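Local atomic coordinates of MmeI (Methylophilus methylotrophus, PDB entry 5HR4), a protein that probably methylates adenine at N6 in DNA using S-adenosyl-L-methionine, as the modification activity of a type IIL restriction-modification enzyme. Residues A[337-351]-A[379-391]. Residues are numbered along the deposited sequence; the frame is centred on the assembly and turned at random.
Sequences FEKVKNNKNKLLAFH and LLEIEVLRGLHRG
Val384 packs against Phe337, from helix 318-340, and Phe350 at the apolar centre of this contact in the Rossmann-like methyltransferase domain, where the axes of near-antiparallel helices 344-351 and 379-388 come within 10.1 Å of each other, their directions 150° apart. Its two methyls part company: CG2 meets Phe337 CE1 at 3.7 Å and the edge of the Phe350 ring, while CG1 lies over a face of the His351 imidazole in a CH-pi contact. Leu380 CD1 covers one face of the Phe337 ring, whose far end reaches Glu383 CB (CZ to CB 3.5 Å). Toward the end of helix 379-388, Leu347 CD2 lies against the backbone of Gly387, 3.8 Å from its CA. Leu388 is a knob among Lys344, Leu347, Leu348 and His351. The His351 side chain, turned with chi1 at -154° so that CG lies opposite the backbone N, is in turn a knob among Glu381, Val384, Leu385 and Leu388. Its NE2 donates to Glu381 OE2 at 3.0 Å; backbone nitrogens of Gln403 and Ile404 also bind this oxygen, tying in the neighbouring loop. Replacing His351 with alanine would probably open a gap beside Val384 and Leu385 and cost Glu381 OE2 its donor from this helix. That donor uses the oxygen's anti lone pair, and OE2 lies in the imidazole plane.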
loop_
_atom_site.group_PDB
_atom_site.type_symbol
_atom_site.label_atom_id
_atom_site.label_comp_id
_atom_site.label_asym_id
_atom_site.label_seq_id
_atom_site.Cartn_x
_atom_site.Cartn_y
_atom_site.Cartn_z
ATOM N N PHE A 337 30.521 11.667 3.419
ATOM C CA PHE A 337 31.115 11.946 4.722
ATOM C C PHE A 337 32.466 11.263 4.867
ATOM O O PHE A 337 33.468 11.902 5.195
ATOM C CB PHE A 337 30.186 11.506 5.849
ATOM C CG PHE A 337 30.795 11.663 7.216
ATOM C CD1 PHE A 337 31.171 12.923 7.683
ATOM C CD2 PHE A 337 31.008 10.554 8.031
ATOM C CE1 PHE A 337 31.759 13.070 8.953
ATOM C CE2 PHE A 337 31.578 10.686 9.298
ATOM C CZ PHE A 337 31.965 11.948 9.759
ATOM N N GLU A 338 32.522 9.966 4.598
ATOM C CA GLU A 338 33.777 9.253 4.771
ATOM C C GLU A 338 34.877 9.755 3.837
ATOM O O GLU A 338 36.059 9.586 4.146
ATOM C CB GLU A 338 33.536 7.760 4.596
ATOM C CG GLU A 338 32.551 7.161 5.627
ATOM C CD GLU A 338 33.051 7.213 7.090
ATOM O OE1 GLU A 338 34.232 7.547 7.338
ATOM O OE2 GLU A 338 32.259 6.893 8.005
ATOM N N LYS A 339 34.537 10.405 2.727
ATOM C CA LYS A 339 35.581 10.855 1.814
ATOM C C LYS A 339 36.172 12.212 2.198
ATOM O O LYS A 339 37.309 12.513 1.814
ATOM C CB LYS A 339 35.025 10.891 0.385
ATOM C CG LYS A 339 36.021 11.306 -0.682
ATOM C CD LYS A 339 35.545 10.882 -2.059
ATOM C CE LYS A 339 34.183 11.456 -2.380
ATOM N NZ LYS A 339 33.808 11.168 -3.792
ATOM N N VAL A 340 35.439 13.036 2.944
ATOM C CA VAL A 340 35.880 14.380 3.288
ATOM C C VAL A 340 36.091 14.560 4.782
ATOM O O VAL A 340 36.533 15.634 5.209
ATOM C CB VAL A 340 34.892 15.442 2.759
ATOM C CG1 VAL A 340 34.552 15.179 1.281
ATOM C CG2 VAL A 340 33.637 15.463 3.595
ATOM N N LYS A 341 35.820 13.530 5.586
ATOM C CA LYS A 341 35.882 13.609 7.045
ATOM C C LYS A 341 37.235 14.075 7.586
ATOM O O LYS A 341 37.282 14.602 8.704
ATOM C CB LYS A 341 35.527 12.234 7.622
ATOM C CG LYS A 341 36.350 11.770 8.815
ATOM C CD LYS A 341 35.908 10.401 9.314
ATOM C CE LYS A 341 36.432 9.315 8.408
ATOM N NZ LYS A 341 35.879 7.963 8.746
ATOM N N ASN A 342 38.331 13.908 6.833
ATOM C CA ASN A 342 39.676 14.231 7.318
ATOM C C ASN A 342 40.192 15.576 6.813
ATOM O O ASN A 342 41.346 15.939 7.095
ATOM C CB ASN A 342 40.662 13.116 6.941
ATOM C CG ASN A 342 40.534 11.882 7.843
ATOM O OD1 ASN A 342 40.314 11.992 9.057
ATOM N ND2 ASN A 342 40.677 10.705 7.249
ATOM N N ASN A 343 39.357 16.319 6.090
ATOM C CA ASN A 343 39.662 17.642 5.561
ATOM C C ASN A 343 38.702 18.616 6.238
ATOM O O ASN A 343 37.509 18.641 5.911
ATOM C CB ASN A 343 39.499 17.633 4.039
ATOM C CG ASN A 343 39.675 18.993 3.400
ATOM O OD1 ASN A 343 39.336 20.032 3.966
ATOM N ND2 ASN A 343 40.195 18.987 2.185
ATOM N N LYS A 344 39.221 19.406 7.183
ATOM C CA LYS A 344 38.398 20.365 7.920
ATOM C C LYS A 344 37.615 21.264 6.977
ATOM O O LYS A 344 36.432 21.544 7.208
ATOM C CB LYS A 344 39.271 21.217 8.845
ATOM C CG LYS A 344 39.064 20.962 10.343
ATOM C CD LYS A 344 39.787 19.706 10.848
ATOM C CE LYS A 344 39.604 19.553 12.361
ATOM N NZ LYS A 344 40.286 18.360 12.963
ATOM N N ASN A 345 38.266 21.722 5.903
ATOM C CA ASN A 345 37.615 22.589 4.922
ATOM C C ASN A 345 36.402 21.901 4.296
ATOM O O ASN A 345 35.260 22.358 4.438
ATOM C CB ASN A 345 38.624 22.976 3.844
ATOM C CG ASN A 345 38.532 24.413 3.453
ATOM O OD1 ASN A 345 38.492 25.295 4.312
ATOM N ND2 ASN A 345 38.493 24.671 2.145
ATOM N N LYS A 346 36.637 20.779 3.606
ATOM C CA LYS A 346 35.565 20.096 2.890
ATOM C C LYS A 346 34.479 19.604 3.844
ATOM O O LYS A 346 33.303 19.504 3.464
ATOM C CB LYS A 346 36.159 18.943 2.069
ATOM C CG LYS A 346 36.998 19.389 0.836
ATOM C CD LYS A 346 37.817 18.237 0.234
ATOM C CE LYS A 346 37.770 18.223 -1.288
ATOM N NZ LYS A 346 37.840 16.812 -1.809
ATOM N N LEU A 347 34.855 19.312 5.090
ATOM C CA LEU A 347 33.876 18.933 6.098
ATOM C C LEU A 347 32.977 20.112 6.449
ATOM O O LEU A 347 31.774 19.938 6.680
ATOM C CB LEU A 347 34.601 18.412 7.339
ATOM C CG LEU A 347 33.795 17.527 8.287
ATOM C CD1 LEU A 347 33.097 16.393 7.513
ATOM C CD2 LEU A 347 34.678 16.972 9.398
ATOM N N LEU A 348 33.542 21.319 6.496
ATOM C CA LEU A 348 32.735 22.509 6.753
ATOM C C LEU A 348 31.711 22.719 5.644
ATOM O O LEU A 348 30.526 22.956 5.912
ATOM C CB LEU A 348 33.647 23.727 6.896
ATOM C CG LEU A 348 34.359 23.811 8.248
ATOM C CD1 LEU A 348 35.665 24.606 8.165
ATOM C CD2 LEU A 348 33.418 24.418 9.272
ATOM N N ALA A 349 32.151 22.628 4.386
ATOM C CA ALA A 349 31.213 22.745 3.279
ATOM C C ALA A 349 30.163 21.640 3.347
ATOM O O ALA A 349 28.983 21.874 3.043
ATOM C CB ALA A 349 31.964 22.716 1.945
ATOM N N PHE A 350 30.569 20.441 3.790
ATOM C CA PHE A 350 29.631 19.329 3.936
ATOM C C PHE A 350 28.576 19.623 4.993
ATOM O O PHE A 350 27.404 19.258 4.823
ATOM C CB PHE A 350 30.390 18.052 4.283
ATOM C CG PHE A 350 29.525 16.826 4.375
ATOM C CD1 PHE A 350 29.001 16.242 3.234
ATOM C CD2 PHE A 350 29.265 16.234 5.605
ATOM C CE1 PHE A 350 28.222 15.102 3.314
ATOM C CE2 PHE A 350 28.478 15.086 5.698
ATOM C CZ PHE A 350 27.958 14.521 4.553
ATOM N N HIS A 351 28.958 20.289 6.086
ATOM C CA HIS A 351 27.953 20.639 7.082
ATOM C C HIS A 351 26.924 21.601 6.505
ATOM O O HIS A 351 25.711 21.377 6.631
ATOM C CB HIS A 351 28.583 21.254 8.322
ATOM C CG HIS A 351 27.761 21.054 9.554
ATOM N ND1 HIS A 351 28.152 21.493 10.801
ATOM C CD2 HIS A 351 26.573 20.426 9.730
ATOM C CE1 HIS A 351 27.242 21.145 11.693
ATOM N NE2 HIS A 351 26.274 20.495 11.069
ATOM N N LEU A 379 22.160 11.915 13.639
ATOM C CA LEU A 379 23.233 10.959 13.907
ATOM C C LEU A 379 24.444 11.241 13.031
ATOM O O LEU A 379 25.584 11.289 13.523
ATOM C CB LEU A 379 22.744 9.526 13.709
ATOM C CG LEU A 379 21.846 8.960 14.810
ATOM C CD1 LEU A 379 21.512 7.515 14.544
ATOM C CD2 LEU A 379 22.526 9.104 16.141
ATOM N N LEU A 380 24.221 11.444 11.729
ATOM C CA LEU A 380 25.322 11.828 10.849
ATOM C C LEU A 380 26.016 13.082 11.366
ATOM O O LEU A 380 27.239 13.094 11.559
ATOM C CB LEU A 380 24.796 12.051 9.442
ATOM C CG LEU A 380 25.812 12.572 8.450
ATOM C CD1 LEU A 380 27.009 11.638 8.408
ATOM C CD2 LEU A 380 25.128 12.605 7.112
ATOM N N GLU A 381 25.233 14.130 11.650
ATOM C CA GLU A 381 25.755 15.395 12.161
ATOM C C GLU A 381 26.547 15.260 13.458
ATOM O O GLU A 381 27.308 16.173 13.789
ATOM C CB GLU A 381 24.607 16.383 12.395
ATOM C CG GLU A 381 25.081 17.808 12.515
ATOM C CD GLU A 381 24.156 18.688 13.336
ATOM O OE1 GLU A 381 23.548 18.176 14.310
ATOM O OE2 GLU A 381 24.055 19.901 13.006
ATOM N N ILE A 382 26.362 14.189 14.237
ATOM C CA ILE A 382 27.231 13.979 15.402
ATOM C C ILE A 382 28.655 13.656 14.949
ATOM O O ILE A 382 29.631 14.236 15.436
ATOM C CB ILE A 382 26.683 12.860 16.312
ATOM C CG1 ILE A 382 25.654 13.380 17.306
ATOM C CG2 ILE A 382 27.818 12.174 17.086
ATOM C CD1 ILE A 382 24.951 12.246 18.068
ATOM N N GLU A 383 28.792 12.708 14.022
ATOM C CA GLU A 383 30.107 12.355 13.514
ATOM C C GLU A 383 30.756 13.533 12.804
ATOM O O GLU A 383 31.986 13.664 12.823
ATOM C CB GLU A 383 30.002 11.139 12.584
ATOM C CG GLU A 383 29.434 9.878 13.259
ATOM C CD GLU A 383 30.046 9.617 14.647
ATOM O OE1 GLU A 383 31.284 9.715 14.808
ATOM O OE2 GLU A 383 29.293 9.314 15.594
ATOM N N VAL A 384 29.954 14.416 12.195
ATOM C CA VAL A 384 30.525 15.604 11.557
ATOM C C VAL A 384 31.164 16.506 12.602
ATOM O O VAL A 384 32.313 16.939 12.460
ATOM C CB VAL A 384 29.460 16.357 10.740
ATOM C CG1 VAL A 384 29.927 17.780 10.470
ATOM C CG2 VAL A 384 29.176 15.620 9.432
ATOM N N LEU A 385 30.426 16.803 13.674
ATOM C CA LEU A 385 31.001 17.593 14.758
ATOM C C LEU A 385 32.155 16.866 15.436
ATOM O O LEU A 385 33.085 17.521 15.920
ATOM C CB LEU A 385 29.916 17.974 15.765
ATOM C CG LEU A 385 28.961 18.924 15.035
ATOM C CD1 LEU A 385 27.666 19.304 15.811
ATOM C CD2 LEU A 385 29.747 20.154 14.651
ATOM N N ARG A 386 32.128 15.525 15.476
ATOM C CA ARG A 386 33.290 14.783 15.975
ATOM C C ARG A 386 34.499 15.071 15.103
ATOM O O ARG A 386 35.583 15.389 15.608
ATOM C CB ARG A 386 32.995 13.277 16.024
ATOM C CG ARG A 386 34.110 12.384 16.620
ATOM C CD ARG A 386 33.588 11.542 17.809
ATOM N NE ARG A 386 32.356 10.805 17.491
ATOM C CZ ARG A 386 31.487 10.344 18.393
ATOM N NH1 ARG A 386 31.692 10.546 19.687
ATOM N NH2 ARG A 386 30.402 9.682 18.003
ATOM N N GLY A 387 34.298 15.050 13.788
ATOM C CA GLY A 387 35.318 15.423 12.833
ATOM C C GLY A 387 35.849 16.819 13.055
ATOM O O GLY A 387 37.032 16.996 13.357
ATOM N N LEU A 388 34.970 17.817 12.929
ATOM C CA LEU A 388 35.376 19.217 12.961
ATOM C C LEU A 388 36.132 19.614 14.231
ATOM O O LEU A 388 36.886 20.592 14.189
ATOM C CB LEU A 388 34.134 20.099 12.795
ATOM C CG LEU A 388 33.587 20.189 11.365
ATOM C CD1 LEU A 388 32.444 21.196 11.280
ATOM C CD2 LEU A 388 34.698 20.528 10.371
ATOM N N HIS A 389 35.959 18.885 15.346
ATOM C CA HIS A 389 36.427 19.325 16.663
ATOM C C HIS A 389 37.914 19.668 16.666
ATOM O O HIS A 389 38.774 18.775 16.613
ATOM C CB HIS A 389 36.131 18.266 17.736
ATOM C CG HIS A 389 36.532 18.680 19.122
ATOM N ND1 HIS A 389 36.214 19.913 19.654
ATOM C CD2 HIS A 389 37.235 18.028 20.080
ATOM C CE1 HIS A 389 36.702 20.001 20.880
ATOM N NE2 HIS A 389 37.323 18.871 21.163
ATOM N N ARG A 390 38.210 20.973 16.716
ATOM C CA ARG A 390 39.564 21.509 16.699
ATOM C C ARG A 390 40.042 21.931 18.084
ATOM O O ARG A 390 41.091 22.569 18.202
ATOM C CB ARG A 390 39.645 22.688 15.726
ATOM N N GLY A 391 39.296 21.593 19.130
ATOM C CA GLY A 391 39.679 21.862 20.498
ATOM C C GLY A 391 40.215 20.662 21.240
ATOM O O GLY A 391 40.325 20.718 22.471
#